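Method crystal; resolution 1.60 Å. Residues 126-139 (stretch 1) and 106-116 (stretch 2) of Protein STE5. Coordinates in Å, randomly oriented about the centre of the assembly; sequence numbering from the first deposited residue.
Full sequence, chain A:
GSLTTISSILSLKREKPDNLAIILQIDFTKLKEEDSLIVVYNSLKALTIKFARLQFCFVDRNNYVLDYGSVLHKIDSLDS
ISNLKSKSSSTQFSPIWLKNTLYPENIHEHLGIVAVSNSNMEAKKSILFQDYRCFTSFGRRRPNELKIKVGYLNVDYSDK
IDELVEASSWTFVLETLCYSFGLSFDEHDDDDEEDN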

# COMPACT_ATOMS: atom_id res chain seq x y z
N SER A 126 -7.20 11.65 2.53
CA SER A 126 -7.04 10.32 1.95
C SER A 126 -5.90 10.28 0.93
O SER A 126 -5.84 11.13 0.04
CB SER A 126 -8.36 9.87 1.30
OG SER A 126 -8.15 8.77 0.42
N ILE A 127 -5.00 9.31 1.06
CA ILE A 127 -3.90 9.18 0.11
C ILE A 127 -4.39 8.89 -1.31
O ILE A 127 -3.64 9.04 -2.29
CB ILE A 127 -2.87 8.11 0.56
CG1 ILE A 127 -3.48 6.71 0.48
CG2 ILE A 127 -2.36 8.40 1.97
CD1 ILE A 127 -2.47 5.57 0.63
N LEU A 128 -5.65 8.48 -1.44
CA LEU A 128 -6.16 8.08 -2.74
C LEU A 128 -6.47 9.27 -3.66
O LEU A 128 -6.65 9.10 -4.87
CB LEU A 128 -7.40 7.17 -2.58
CG LEU A 128 -7.24 5.94 -1.68
CD1 LEU A 128 -8.55 5.22 -1.50
CD2 LEU A 128 -6.20 4.99 -2.27
N PHE A 129 -6.51 10.48 -3.10
CA PHE A 129 -6.77 11.69 -3.89
C PHE A 129 -5.48 12.35 -4.37
O PHE A 129 -5.53 13.35 -5.09
CB PHE A 129 -7.55 12.72 -3.06
CG PHE A 129 -8.97 12.33 -2.78
CD1 PHE A 129 -10.01 12.89 -3.49
CD2 PHE A 129 -9.26 11.40 -1.79
CE1 PHE A 129 -11.32 12.53 -3.22
CE2 PHE A 129 -10.56 11.04 -1.53
CZ PHE A 129 -11.59 11.60 -2.25
N GLN A 130 -4.34 11.82 -3.97
CA GLN A 130 -3.09 12.56 -4.13
C GLN A 130 -2.46 12.29 -5.50
O GLN A 130 -2.87 11.36 -6.18
CB GLN A 130 -2.14 12.25 -2.97
CG GLN A 130 -2.70 12.71 -1.62
CD GLN A 130 -1.89 12.25 -0.42
OE1 GLN A 130 -0.77 11.76 -0.57
NE2 GLN A 130 -2.47 12.40 0.78
N ASP A 131 -1.51 13.12 -5.90
CA ASP A 131 -0.93 12.98 -7.23
C ASP A 131 0.38 12.19 -7.22
O ASP A 131 1.39 12.64 -6.67
CB ASP A 131 -0.79 14.33 -7.95
CG ASP A 131 0.35 15.17 -7.42
OD1 ASP A 131 0.73 15.01 -6.24
OD2 ASP A 131 0.88 16.00 -8.19
N TYR A 132 0.33 11.01 -7.81
CA TYR A 132 1.48 10.11 -7.84
C TYR A 132 2.34 10.43 -9.06
O TYR A 132 3.26 9.69 -9.43
CB TYR A 132 1.00 8.67 -7.74
CG TYR A 132 0.41 8.40 -6.36
CD1 TYR A 132 -0.88 8.80 -6.05
CD2 TYR A 132 1.17 7.81 -5.36
CE1 TYR A 132 -1.42 8.59 -4.79
CE2 TYR A 132 0.63 7.60 -4.09
CZ TYR A 132 -0.66 7.99 -3.81
OH TYR A 132 -1.20 7.78 -2.56
N ARG A 133 1.99 11.56 -9.67
CA ARG A 133 2.83 12.37 -10.54
C ARG A 133 4.30 11.97 -10.63
O ARG A 133 4.77 11.53 -11.68
CB ARG A 133 2.75 13.83 -10.10
N CYS A 134 5.01 12.15 -9.53
CA CYS A 134 6.47 12.10 -9.49
C CYS A 134 7.06 10.72 -9.72
O CYS A 134 8.26 10.58 -9.94
CB CYS A 134 6.92 12.58 -8.12
SG CYS A 134 5.97 11.74 -6.82
N PHE A 135 6.24 9.68 -9.64
CA PHE A 135 6.73 8.34 -9.89
C PHE A 135 6.73 8.04 -11.39
O PHE A 135 6.60 6.90 -11.81
CB PHE A 135 5.96 7.30 -9.06
CG PHE A 135 6.20 7.43 -7.58
CD1 PHE A 135 5.29 8.08 -6.76
CD2 PHE A 135 7.37 6.94 -7.01
CE1 PHE A 135 5.52 8.22 -5.41
CE2 PHE A 135 7.60 7.07 -5.66
CZ PHE A 135 6.68 7.71 -4.86
N THR A 136 6.88 9.11 -12.18
CA THR A 136 7.20 9.00 -13.60
C THR A 136 8.72 8.96 -13.72
O THR A 136 9.41 9.71 -13.05
CB THR A 136 6.66 10.19 -14.42
OG1 THR A 136 7.29 11.41 -13.97
CG2 THR A 136 5.15 10.32 -14.26
N SER A 137 9.23 8.08 -14.57
CA SER A 137 10.67 7.84 -14.62
C SER A 137 11.10 7.23 -15.94
O SER A 137 11.41 6.04 -16.00
CB SER A 137 11.08 6.91 -13.48
N PHE A 138 11.14 8.05 -16.99
CA PHE A 138 11.48 7.56 -18.32
C PHE A 138 12.96 7.70 -18.67
O PHE A 138 13.44 8.80 -18.95
CB PHE A 138 10.62 8.27 -19.38
CG PHE A 138 10.78 7.70 -20.77
CD1 PHE A 138 10.34 6.42 -21.06
CD2 PHE A 138 11.35 8.45 -21.78
CE1 PHE A 138 10.47 5.89 -22.33
CE2 PHE A 138 11.49 7.93 -23.06
CZ PHE A 138 11.05 6.65 -23.33
N GLY A 139 13.69 6.58 -18.64
CA GLY A 139 13.17 5.30 -18.20
C GLY A 139 12.00 4.76 -19.01
O GLY A 139 11.72 3.55 -18.99
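Stretch 2 106-116: NIHEHLGIVAV

Stretch 2 runs antiparallel to stretch 1, as the nearest CA pairs establish: Leu128 CA lies 6.9 Å from Ala115 CA, Phe135 CA 7.8 Å from Leu111 CA, and Ser137 CA 6.5 Å from Ile107 CA, so one number rises as the other falls. Residues 106-110 of stretch 2 are loop or turn; from Leu111 to Val116 the chain is a β-strand, with phi from -127° to -86° and psi from 110° to 135°. Stretch 1 has no strand to pair with it, and no direct hydrogen bond joins the modelled atoms. The contact, 503 Å² summed over both sides, is therefore mainly one of side-chain packing. Within the strand, side-chain direction alternates: the CA-to-CB bonds of Leu111, Ile113 and Ala115 point toward stretch 1, whereas those of Val114 and Val116 point away.

The walk begins at the 3-10 segment 127-129. Ile127, chi1 p and chi2 t, places CD1 4.0 Å from Ala115 CB and 3.9 Å from Val116 O, so Val116 is met through its backbone. Leu128 leaves its backbone sideways, but its m,t rotamer carries CD2 to 3.6 Å from Ala115 O. The segment is braced locally by Leu128 N donating to Ser126 OG at 3.1 Å. Phe129, Gln130 and Asp131 then stay out of reach.

Tyr132 returns to the strand, its CA-to-CB bond pointing toward it. Its CD2 is 4.0 Å from Ile113 CG2 and its OH 3.7 Å from Ala115 CB, both methyls oblique to the ring. The hydroxyl donates to Ile127 O at 2.8 Å, which ties the ring back to the 3-10 segment while it spans two successive inward residues of the strand. Ala115 CB is thus approached by Ile127, Leu128 and Tyr132 together.

Phe135 buries the most area in stretch 1. Ile113 CD1 lies over one face of its ring, 4.0 Å from the centroid of the Phe135 ring and 16° off the normal, a CH-pi geometry. Phe135 CD2 also lies 3.6 Å from Ile107 CD1 and 4.0 Å from Leu111 CD2, so this ring reaches beyond the strand into the preceding loop. Water 1 supplies a polar link, donating to Phe135 O at 2.7 Å and, weakly, to Leu111 O at 3.5 Å.

Beyond it the evidence thins, since residues 136-139 are poorly ordered. Thr136 and Phe138 point away; Ser137, modelled without OG, has CB 4.3 Å from Ile107 CG2. At Gly139, preceded by a cis peptide, O approaches His110 CE1 at 3.7 Å.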

# COMPACT_ATOMS: atom_id res chain seq x y z
N ASN A 106 16.80 10.12 -7.16
CA ASN A 106 15.90 9.73 -8.26
C ASN A 106 15.73 8.22 -8.45
O ASN A 106 16.53 7.43 -7.95
CB ASN A 106 16.29 10.41 -9.59
CG ASN A 106 16.49 11.90 -9.44
OD1 ASN A 106 15.71 12.58 -8.76
ND2 ASN A 106 17.55 12.42 -10.04
N ILE A 107 14.68 7.84 -9.17
CA ILE A 107 14.31 6.44 -9.36
C ILE A 107 14.97 5.85 -10.61
O ILE A 107 14.99 6.49 -11.66
CB ILE A 107 12.77 6.31 -9.49
CG1 ILE A 107 12.10 6.80 -8.20
CG2 ILE A 107 12.38 4.88 -9.86
CD1 ILE A 107 10.66 7.24 -8.39
N HIS A 108 15.50 4.64 -10.49
CA HIS A 108 16.24 4.02 -11.58
C HIS A 108 15.78 2.61 -11.94
O HIS A 108 16.55 1.80 -12.46
CB HIS A 108 17.74 4.01 -11.27
CG HIS A 108 18.31 5.37 -11.04
ND1 HIS A 108 18.39 6.32 -12.03
CD2 HIS A 108 18.84 5.93 -9.93
CE1 HIS A 108 18.94 7.41 -11.54
NE2 HIS A 108 19.22 7.21 -10.27
N GLU A 109 14.51 2.31 -11.66
CA GLU A 109 13.95 1.01 -11.99
C GLU A 109 12.47 1.17 -12.25
O GLU A 109 11.91 2.24 -12.02
CB GLU A 109 14.17 0.04 -10.83
CG GLU A 109 13.48 0.47 -9.56
CD GLU A 109 13.77 -0.44 -8.39
OE1 GLU A 109 14.14 -1.61 -8.63
OE2 GLU A 109 13.63 0.02 -7.25
N HIS A 110 11.83 0.12 -12.74
CA HIS A 110 10.38 0.15 -12.92
C HIS A 110 9.72 -0.14 -11.59
O HIS A 110 9.67 -1.29 -11.14
CB HIS A 110 9.95 -0.86 -13.99
CG HIS A 110 10.57 -0.63 -15.32
ND1 HIS A 110 10.15 0.37 -16.18
CD2 HIS A 110 11.59 -1.25 -15.96
CE1 HIS A 110 10.88 0.34 -17.28
NE2 HIS A 110 11.76 -0.63 -17.17
N LEU A 111 9.22 0.91 -10.96
CA LEU A 111 8.65 0.82 -9.63
C LEU A 111 7.13 0.79 -9.69
O LEU A 111 6.50 1.70 -10.22
CB LEU A 111 9.12 2.03 -8.81
CG LEU A 111 8.71 2.15 -7.34
CD1 LEU A 111 9.15 0.92 -6.57
CD2 LEU A 111 9.32 3.42 -6.76
N GLY A 112 6.55 -0.29 -9.16
CA GLY A 112 5.10 -0.38 -9.03
C GLY A 112 4.65 0.27 -7.73
O GLY A 112 5.23 0.02 -6.68
N ILE A 113 3.64 1.12 -7.82
CA ILE A 113 3.11 1.81 -6.66
C ILE A 113 1.74 1.28 -6.30
O ILE A 113 0.85 1.23 -7.14
CB ILE A 113 3.01 3.33 -6.91
CG1 ILE A 113 4.36 3.90 -7.31
CG2 ILE A 113 2.46 4.04 -5.67
CD1 ILE A 113 5.40 3.74 -6.26
N VAL A 114 1.58 0.87 -5.04
CA VAL A 114 0.33 0.30 -4.60
C VAL A 114 -0.15 1.12 -3.41
O VAL A 114 0.46 1.08 -2.34
CB VAL A 114 0.48 -1.18 -4.20
CG1 VAL A 114 -0.86 -1.76 -3.75
CG2 VAL A 114 1.05 -1.99 -5.37
N ALA A 115 -1.22 1.88 -3.60
CA ALA A 115 -1.76 2.73 -2.54
C ALA A 115 -3.11 2.19 -2.09
O ALA A 115 -4.05 2.12 -2.87
CB ALA A 115 -1.88 4.18 -3.03
N VAL A 116 -3.19 1.79 -0.82
CA VAL A 116 -4.41 1.21 -0.29
C VAL A 116 -4.81 1.95 0.98
O VAL A 116 -3.97 2.22 1.84
CB VAL A 116 -4.23 -0.29 0.04
CG1 VAL A 116 -5.57 -0.93 0.36
CG2 VAL A 116 -3.54 -1.03 -1.13
O HOH W 1 5.17 4.70 -11.36